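Local coordinates for protein probable amino acid aminotransferase (Mycobacterium tuberculosis, PDB 6Q1S) that is probably an amino acid aminotransferase of the class IV family, a two-chain assembly that holds 4'-deoxy-4'-aminopyridoxal-5'-phosphate in its pocket, at residues A137-K151 / T207-T219. Numbering follows the deposited sequence.
Sequences ADGGDAMPWLIASAK and TPPPWYPILRGTT. With PMP (4'-deoxy-4'-aminopyridoxal-5'-phosphate), chain G.
Leu215 packs against the backbone of 148-151 and lies over one face of the PMP pyridine ring, its CB above N1 (3.8 Å); through it two loops of this class IV aminotransferase family member close one side of the PMP pocket. With its CG anti to the carbonyl carbon (chi1 -76°), the leucine directs its branch to the 148-151 backbone: CD1 meets Ser149 O at 3.2 Å and the CB of Lys151, while CD2 touches Ala148 O and reaches C2A of PMP at 3.7 Å. The loops illustrate how segments with no hydrogen bond between them can still fit closely. Beside the leucine, the CA of Ser149 makes a CA-H...O contact with Ile214 O.

Farther from PMP, Pro213, the centre of an inverse gamma turn, fits into the bend of 137-148. Its CB lies 3.4 Å from Gly140 N and also packs on the CB of Ala148, while CD faces the carbonyl oxygen of Ala137. Gly140, without a side chain, lets the backbones come together, its CA 3.6 Å from that of Pro213. The Tyr212 ring is sandwiched: Ala137 CB makes a CH-pi contact over one face, 4.0 Å from the centroid and 26° off the normal, and Pro209 CG covers the opposite face toward the rim. At the exposed margin the Asp141 carboxylate brings OD2 to 3.3 Å from Trp211 CB, its plane 61° from that of the indole.

The 144-146 turn sits at the subunit interface, Trp145 NE1 hydrogen-bonded to Asp132 O of the second subunit. Both segments reach PMP: Lys151 NZ is weakly hydrogen-bonded to O3 and to Tyr155 OH, and after Gly217 at the N-cap, helix 218-229 grips the phosphate. Thr218 uses N and OG1 on O3P; Thr219 gives O2P its backbone N and its OG1, the latter at 2.7 Å.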
ATOM      1  N   ALA B 137     -17.302   9.348  -1.392  1.00 33.20           N
ATOM      2  CA  ALA B 137     -16.774  10.497  -2.119  1.00 35.23           C
ATOM      3  C   ALA B 137     -16.149  11.542  -1.202  1.00 41.46           C
ATOM      4  O   ALA B 137     -15.323  12.337  -1.662  1.00 45.78           O
ATOM      5  CB  ALA B 137     -17.884  11.134  -2.956  1.00 33.94           C
ATOM      6  N   ASP B 138     -16.535  11.576   0.074  1.00 43.17           N
ATOM      7  CA  ASP B 138     -15.973  12.523   1.030  1.00 42.86           C
ATOM      8  C   ASP B 138     -14.581  12.144   1.522  1.00 42.54           C
ATOM      9  O   ASP B 138     -13.974  12.924   2.263  1.00 45.89           O
ATOM     10  CB  ASP B 138     -16.898  12.634   2.249  1.00 43.88           C
ATOM     11  CG  ASP B 138     -17.124  11.290   2.944  1.00 46.71           C
ATOM     12  OD1 ASP B 138     -16.313  10.358   2.751  1.00 48.27           O
ATOM     13  OD2 ASP B 138     -18.116  11.162   3.693  1.00 48.19           O
ATOM     14  N   GLY B 139     -14.052  10.990   1.114  1.00 40.27           N
ATOM     15  CA  GLY B 139     -12.860  10.458   1.754  1.00 40.23           C
ATOM     16  C   GLY B 139     -11.579  11.235   1.526  1.00 41.60           C
ATOM     17  O   GLY B 139     -10.664  11.175   2.354  1.00 44.67           O
ATOM     18  N   GLY B 140     -11.480  11.971   0.418  1.00 40.08           N
ATOM     19  CA  GLY B 140     -10.217  12.627   0.113  1.00 38.90           C
ATOM     20  C   GLY B 140      -9.889  13.777   1.047  1.00 38.07           C
ATOM     21  O   GLY B 140      -8.774  13.870   1.568  1.00 37.72           O
ATOM     22  N   ASP B 141     -10.854  14.662   1.283  1.00 38.31           N
ATOM     23  CA  ASP B 141     -10.627  15.834   2.119  1.00 36.50           C
ATOM     24  C   ASP B 141     -11.081  15.655   3.563  1.00 32.11           C
ATOM     25  O   ASP B 141     -10.422  16.161   4.476  1.00 30.36           O
ATOM     26  CB  ASP B 141     -11.309  17.053   1.496  1.00 40.28           C
ATOM     27  CG  ASP B 141     -10.635  17.491   0.209  1.00 42.84           C
ATOM     28  OD1 ASP B 141      -9.872  18.481   0.234  1.00 43.04           O
ATOM     29  OD2 ASP B 141     -10.837  16.816  -0.821  1.00 44.05           O
ATOM     30  N   ALA B 142     -12.187  14.945   3.798  1.00 32.41           N
ATOM     31  CA  ALA B 142     -12.668  14.770   5.164  1.00 32.77           C
ATOM     32  C   ALA B 142     -11.797  13.806   5.957  1.00 33.43           C
ATOM     33  O   ALA B 142     -11.764  13.888   7.189  1.00 34.27           O
ATOM     34  CB  ALA B 142     -14.114  14.276   5.160  1.00 32.10           C
ATOM     35  N   MET B 143     -11.085  12.910   5.279  1.00 32.18           N
ATOM     36  CA  MET B 143     -10.223  11.918   5.919  1.00 32.24           C
ATOM     37  C   MET B 143      -8.847  12.033   5.277  1.00 33.07           C
ATOM     38  O   MET B 143      -8.462  11.207   4.439  1.00 35.18           O
ATOM     39  CB  MET B 143     -10.815  10.513   5.796  1.00 32.89           C
ATOM     40  CG  MET B 143     -12.305  10.462   6.135  1.00 35.97           C
ATOM     41  SD  MET B 143     -13.103   8.844   6.049  1.00 36.14           S
ATOM     42  CE  MET B 143     -12.497   8.232   4.488  1.00 36.12           C
ATOM     43  N   PRO B 144      -8.073  13.055   5.657  1.00 31.00           N
ATOM     44  CA  PRO B 144      -6.741  13.232   5.061  1.00 30.41           C
ATOM     45  C   PRO B 144      -5.740  12.179   5.488  1.00 32.09           C
ATOM     46  O   PRO B 144      -4.744  11.976   4.782  1.00 36.28           O
ATOM     47  CB  PRO B 144      -6.322  14.626   5.544  1.00 28.91           C
ATOM     48  CG  PRO B 144      -7.062  14.807   6.828  1.00 27.56           C
ATOM     49  CD  PRO B 144      -8.383  14.105   6.644  1.00 29.50           C
ATOM     50  N   TRP B 145      -5.971  11.496   6.613  1.00 28.05           N
ATOM     51  CA  TRP B 145      -5.026  10.485   7.069  1.00 22.20           C
ATOM     52  C   TRP B 145      -4.938   9.307   6.110  1.00 19.87           C
ATOM     53  O   TRP B 145      -3.952   8.564   6.151  1.00 19.77           O
ATOM     54  CB  TRP B 145      -5.420   9.987   8.459  1.00 22.84           C
ATOM     55  CG  TRP B 145      -6.878   9.662   8.576  1.00 23.31           C
ATOM     56  CD1 TRP B 145      -7.481   8.474   8.276  1.00 19.92           C
ATOM     57  CD2 TRP B 145      -7.918  10.537   9.025  1.00 20.39           C
ATOM     58  NE1 TRP B 145      -8.833   8.558   8.508  1.00 23.76           N
ATOM     59  CE2 TRP B 145      -9.127   9.815   8.968  1.00 20.52           C
ATOM     60  CE3 TRP B 145      -7.945  11.862   9.467  1.00 24.32           C
ATOM     61  CZ2 TRP B 145     -10.347  10.371   9.338  1.00 21.44           C
ATOM     62  CZ3 TRP B 145      -9.158  12.414   9.834  1.00 24.66           C
ATOM     63  CH2 TRP B 145     -10.342  11.670   9.767  1.00 23.40           C
ATOM     64  N   LEU B 146      -5.945   9.114   5.257  1.00 20.16           N
ATOM     65  CA  LEU B 146      -5.888   8.060   4.254  1.00 20.10           C
ATOM     66  C   LEU B 146      -5.081   8.451   3.025  1.00 20.26           C
ATOM     67  O   LEU B 146      -4.877   7.597   2.154  1.00 22.43           O
ATOM     68  CB  LEU B 146      -7.299   7.646   3.832  1.00 20.39           C
ATOM     69  CG  LEU B 146      -8.188   7.081   4.939  1.00 20.29           C
ATOM     70  CD1 LEU B 146      -9.473   6.554   4.339  1.00 20.60           C
ATOM     71  CD2 LEU B 146      -7.474   5.983   5.709  1.00 19.82           C
ATOM     72  N   ILE B 147      -4.632   9.708   2.937  1.00 20.80           N
ATOM     73  CA  ILE B 147      -3.748  10.235   1.892  1.00 20.64           C
ATOM     74  C   ILE B 147      -4.097   9.682   0.513  1.00 20.88           C
ATOM     75  O   ILE B 147      -3.210   9.313  -0.265  1.00 20.83           O
ATOM     76  CB  ILE B 147      -2.260   9.985   2.230  1.00 20.28           C
ATOM     77  CG1 ILE B 147      -1.950   8.497   2.429  1.00 19.86           C
ATOM     78  CG2 ILE B 147      -1.860  10.771   3.470  1.00 20.15           C
ATOM     79  CD1 ILE B 147      -0.596   8.076   1.937  1.00 19.69           C
ATOM     80  N   ALA B 148      -5.394   9.641   0.194  1.00 22.50           N
ATOM     81  CA  ALA B 148      -5.837   9.054  -1.066  1.00 22.19           C
ATOM     82  C   ALA B 148      -5.370   9.836  -2.288  1.00 26.23           C
ATOM     83  O   ALA B 148      -5.392   9.293  -3.397  1.00 30.78           O
ATOM     84  CB  ALA B 148      -7.360   8.939  -1.085  1.00 21.69           C
ATOM     85  N   SER B 149      -4.947  11.085  -2.119  1.00 27.05           N
ATOM     86  CA  SER B 149      -4.446  11.881  -3.233  1.00 27.34           C
ATOM     87  C   SER B 149      -2.944  11.744  -3.431  1.00 25.60           C
ATOM     88  O   SER B 149      -2.397  12.372  -4.343  1.00 24.34           O
ATOM     89  CB  SER B 149      -4.805  13.357  -3.036  1.00 29.19           C
ATOM     90  OG  SER B 149      -4.142  13.896  -1.907  1.00 30.97           O
ATOM     91  N   ALA B 150      -2.268  10.945  -2.610  1.00 23.46           N
ATOM     92  CA  ALA B 150      -0.828  10.760  -2.706  1.00 21.47           C
ATOM     93  C   ALA B 150      -0.526   9.520  -3.535  1.00 21.38           C
ATOM     94  O   ALA B 150      -1.087   8.447  -3.288  1.00 21.15           O
ATOM     95  CB  ALA B 150      -0.197  10.635  -1.317  1.00 21.00           C
ATOM     96  N   LYS B 151       0.364   9.673  -4.515  1.00 21.61           N
ATOM     97  CA  LYS B 151       0.810   8.563  -5.354  1.00 21.59           C
ATOM     98  C   LYS B 151       1.974   7.882  -4.650  1.00 21.12           C
ATOM     99  O   LYS B 151       3.137   8.237  -4.838  1.00 21.17           O
ATOM    100  CB  LYS B 151       1.199   9.063  -6.738  1.00 22.11           C
ATOM    101  CG  LYS B 151       1.339   7.970  -7.777  1.00 22.22           C
ATOM    102  CD  LYS B 151       1.737   8.553  -9.122  1.00 24.49           C
ATOM    103  CE  LYS B 151       2.101   7.455 -10.105  1.00 26.19           C
ATOM    104  NZ  LYS B 151       1.075   6.376 -10.108  1.00 28.25           N
ATOM    105  N   THR B 207     -14.779  14.596 -15.925  1.00 29.39           N
ATOM    106  CA  THR B 207     -13.912  13.817 -15.058  1.00 28.64           C
ATOM    107  C   THR B 207     -14.360  14.053 -13.624  1.00 28.26           C
ATOM    108  O   THR B 207     -14.929  15.110 -13.322  1.00 28.57           O
ATOM    109  CB  THR B 207     -12.436  14.210 -15.236  1.00 28.49           C
ATOM    110  OG1 THR B 207     -11.603  13.346 -14.454  1.00 27.78           O
ATOM    111  CG2 THR B 207     -12.206  15.643 -14.799  1.00 28.66           C
ATOM    112  N   PRO B 208     -14.164  13.081 -12.736  1.00 27.64           N
ATOM    113  CA  PRO B 208     -14.588  13.264 -11.352  1.00 27.30           C
ATOM    114  C   PRO B 208     -13.862  14.429 -10.710  1.00 27.21           C
ATOM    115  O   PRO B 208     -12.723  14.763 -11.089  1.00 27.16           O
ATOM    116  CB  PRO B 208     -14.217  11.929 -10.692  1.00 26.66           C
ATOM    117  CG  PRO B 208     -14.307  10.948 -11.807  1.00 26.84           C
ATOM    118  CD  PRO B 208     -13.816  11.679 -13.024  1.00 27.32           C
ATOM    119  N   PRO B 209     -14.483  15.078  -9.730  1.00 27.21           N
ATOM    120  CA  PRO B 209     -13.896  16.278  -9.135  1.00 27.22           C
ATOM    121  C   PRO B 209     -12.729  15.929  -8.231  1.00 27.81           C
ATOM    122  O   PRO B 209     -12.649  14.807  -7.708  1.00 31.08           O
ATOM    123  CB  PRO B 209     -15.063  16.877  -8.339  1.00 27.45           C
ATOM    124  CG  PRO B 209     -15.914  15.714  -7.995  1.00 29.51           C
ATOM    125  CD  PRO B 209     -15.783  14.734  -9.127  1.00 28.46           C
ATOM    126  N   PRO B 210     -11.802  16.867  -8.017  1.00 26.56           N
ATOM    127  CA  PRO B 210     -10.561  16.523  -7.307  1.00 25.97           C
ATOM    128  C   PRO B 210     -10.738  16.283  -5.819  1.00 26.11           C
ATOM    129  O   PRO B 210      -9.884  15.617  -5.219  1.00 26.48           O
ATOM    130  CB  PRO B 210      -9.668  17.743  -7.558  1.00 26.25           C
ATOM    131  CG  PRO B 210     -10.628  18.867  -7.750  1.00 28.32           C
ATOM    132  CD  PRO B 210     -11.826  18.279  -8.440  1.00 27.15           C
ATOM    133  N   TRP B 211     -11.806  16.785  -5.199  1.00 28.28           N
ATOM    134  CA  TRP B 211     -11.986  16.532  -3.776  1.00 26.82           C
ATOM    135  C   TRP B 211     -12.409  15.100  -3.484  1.00 26.95           C
ATOM    136  O   TRP B 211     -12.486  14.724  -2.309  1.00 27.22           O
ATOM    137  CB  TRP B 211     -12.993  17.521  -3.178  1.00 25.91           C
ATOM    138  CG  TRP B 211     -14.291  17.640  -3.913  1.00 26.25           C
ATOM    139  CD1 TRP B 211     -15.402  16.866  -3.745  1.00 26.27           C
ATOM    140  CD2 TRP B 211     -14.614  18.587  -4.936  1.00 26.91           C
ATOM    141  NE1 TRP B 211     -16.399  17.278  -4.595  1.00 26.89           N
ATOM    142  CE2 TRP B 211     -15.940  18.334  -5.339  1.00 27.28           C
ATOM    143  CE3 TRP B 211     -13.909  19.627  -5.551  1.00 27.24           C
ATOM    144  CZ2 TRP B 211     -16.576  19.083  -6.326  1.00 27.97           C
ATOM    145  CZ3 TRP B 211     -14.542  20.368  -6.533  1.00 27.93           C
ATOM    146  CH2 TRP B 211     -15.861  20.091  -6.912  1.00 28.28           C
ATOM    147  N   TYR B 212     -12.679  14.297  -4.512  1.00 25.95           N
ATOM    148  CA  TYR B 212     -12.884  12.875  -4.310  1.00 25.14           C
ATOM    149  C   TYR B 212     -11.588  12.213  -3.841  1.00 25.82           C
ATOM    150  O   TYR B 212     -10.493  12.714  -4.106  1.00 27.58           O
ATOM    151  CB  TYR B 212     -13.355  12.210  -5.603  1.00 24.94           C
ATOM    152  CG  TYR B 212     -14.822  12.389  -5.927  1.00 25.46           C
ATOM    153  CD1 TYR B 212     -15.616  13.280  -5.217  1.00 25.71           C
ATOM    154  CD2 TYR B 212     -15.418  11.641  -6.934  1.00 25.73           C
ATOM    155  CE1 TYR B 212     -16.961  13.434  -5.519  1.00 26.21           C
ATOM    156  CE2 TYR B 212     -16.756  11.786  -7.240  1.00 26.23           C
ATOM    157  CZ  TYR B 212     -17.523  12.682  -6.530  1.00 26.63           C
ATOM    158  OH  TYR B 212     -18.856  12.821  -6.837  1.00 30.36           O
ATOM    159  N   PRO B 213     -11.686  11.077  -3.140  1.00 25.24           N
ATOM    160  CA  PRO B 213     -10.473  10.362  -2.715  1.00 24.75           C
ATOM    161  C   PRO B 213      -9.738   9.704  -3.873  1.00 24.18           C
ATOM    162  O   PRO B 213      -9.628   8.475  -3.916  1.00 22.79           O
ATOM    163  CB  PRO B 213     -11.013   9.316  -1.732  1.00 25.08           C
ATOM    164  CG  PRO B 213     -12.423   9.092  -2.170  1.00 25.38           C
ATOM    165  CD  PRO B 213     -12.913  10.428  -2.642  1.00 25.58           C
ATOM    166  N   ILE B 214      -9.229  10.500  -4.814  1.00 26.23           N
ATOM    167  CA  ILE B 214      -8.594   9.985  -6.022  1.00 26.84           C
ATOM    168  C   ILE B 214      -7.321  10.777  -6.294  1.00 26.57           C
ATOM    169  O   ILE B 214      -7.069  11.824  -5.695  1.00 23.51           O
ATOM    170  CB  ILE B 214      -9.529  10.048  -7.250  1.00 24.05           C
ATOM    171  CG1 ILE B 214      -9.886  11.496  -7.581  1.00 24.55           C
ATOM    172  CG2 ILE B 214     -10.792   9.235  -7.012  1.00 24.08           C
ATOM    173  CD1 ILE B 214     -10.686  11.645  -8.857  1.00 25.16           C
ATOM    174  N   LEU B 215      -6.517  10.259  -7.218  1.00 25.70           N
ATOM    175  CA  LEU B 215      -5.331  10.965  -7.675  1.00 25.89           C
ATOM    176  C   LEU B 215      -5.695  11.977  -8.755  1.00 28.40           C
ATOM    177  O   LEU B 215      -6.615  11.769  -9.550  1.00 30.85           O
ATOM    178  CB  LEU B 215      -4.288   9.986  -8.221  1.00 25.87           C
ATOM    179  CG  LEU B 215      -3.420   9.115  -7.301  1.00 27.82           C
ATOM    180  CD1 LEU B 215      -2.448   9.973  -6.506  1.00 28.11           C
ATOM    181  CD2 LEU B 215      -4.234   8.219  -6.368  1.00 29.26           C
ATOM    182  N   ARG B 216      -4.949  13.079  -8.785  1.00 28.06           N
ATOM    183  CA  ARG B 216      -5.083  14.070  -9.846  1.00 27.40           C
ATOM    184  C   ARG B 216      -4.235  13.654 -11.040  1.00 25.32           C
ATOM    185  O   ARG B 216      -3.013  13.514 -10.924  1.00 25.70           O
ATOM    186  CB  ARG B 216      -4.666  15.452  -9.349  1.00 28.70           C
ATOM    187  CG  ARG B 216      -5.468  15.961  -8.169  1.00 31.59           C
ATOM    188  CD  ARG B 216      -6.432  17.044  -8.618  1.00 34.06           C
ATOM    189  NE  ARG B 216      -5.740  18.279  -8.981  1.00 34.81           N
ATOM    190  CZ  ARG B 216      -5.581  19.313  -8.162  1.00 34.71           C
ATOM    191  NH1 ARG B 216      -4.936  20.396  -8.573  1.00 37.08           N
ATOM    192  NH2 ARG B 216      -6.069  19.265  -6.929  1.00 32.14           N
ATOM    193  N   GLY B 217      -4.878  13.473 -12.187  1.00 25.79           N
ATOM    194  CA  GLY B 217      -4.181  12.990 -13.360  1.00 26.03           C
ATOM    195  C   GLY B 217      -3.416  14.072 -14.090  1.00 26.52           C
ATOM    196  O   GLY B 217      -4.004  15.063 -14.533  1.00 27.06           O
ATOM    197  N   THR B 218      -2.096  13.898 -14.204  1.00 26.39           N
ATOM    198  CA  THR B 218      -1.296  14.844 -14.975  1.00 26.91           C
ATOM    199  C   THR B 218      -1.759  14.882 -16.424  1.00 29.29           C
ATOM    200  O   THR B 218      -1.827  15.955 -17.036  1.00 32.82           O
ATOM    201  CB  THR B 218       0.186  14.469 -14.903  1.00 26.66           C
ATOM    202  OG1 THR B 218       0.370  13.146 -15.420  1.00 27.61           O
ATOM    203  CG2 THR B 218       0.680  14.516 -13.467  1.00 26.04           C
ATOM    204  N   THR B 219      -2.087  13.718 -16.986  1.00 27.53           N
ATOM    205  CA  THR B 219      -2.557  13.668 -18.365  1.00 28.19           C
ATOM    206  C   THR B 219      -3.936  14.302 -18.503  1.00 28.56           C
ATOM    207  O   THR B 219      -4.219  14.970 -19.504  1.00 29.25           O
ATOM    208  CB  THR B 219      -2.586  12.224 -18.864  1.00 28.05           C
ATOM    209  OG1 THR B 219      -1.426  11.529 -18.392  1.00 27.55           O
ATOM    210  CG2 THR B 219      -2.590  12.197 -20.384  1.00 28.77           C
TER
HETATM  211  N1  PMP G 301      -5.045   7.248 -10.781  1.00 23.88           N
HETATM  212  C2  PMP G 301      -4.158   6.384 -10.233  1.00 23.40           C
HETATM  213  C2A PMP G 301      -4.516   5.631  -8.978  1.00 22.89           C
HETATM  214  C3  PMP G 301      -2.830   6.175 -10.864  1.00 23.42           C
HETATM  215  O3  PMP G 301      -1.922   5.312 -10.332  1.00 22.97           O
HETATM  216  C4  PMP G 301      -2.533   6.941 -12.095  1.00 23.99           C
HETATM  217  C4A PMP G 301      -1.211   6.798 -12.812  1.00 26.07           C
HETATM  218  N4A PMP G 301      -1.052   5.408 -13.274  1.00 26.70           N
HETATM  219  C5  PMP G 301      -3.588   7.854 -12.593  1.00 24.48           C
HETATM  220  C6  PMP G 301      -4.790   7.953 -11.897  1.00 24.39           C
HETATM  221  C5A PMP G 301      -3.357   8.673 -13.844  1.00 27.03           C
HETATM  222  O4P PMP G 301      -2.326   9.629 -13.604  1.00 28.54           O
HETATM  223  P   PMP G 301      -1.352  10.103 -14.795  1.00 29.28           P
HETATM  224  O1P PMP G 301      -0.614   8.895 -15.318  1.00 29.28           O
HETATM  225  O2P PMP G 301      -2.190  10.719 -15.892  1.00 32.23           O
HETATM  226  O3P PMP G 301      -0.372  11.117 -14.259  1.00 27.02           O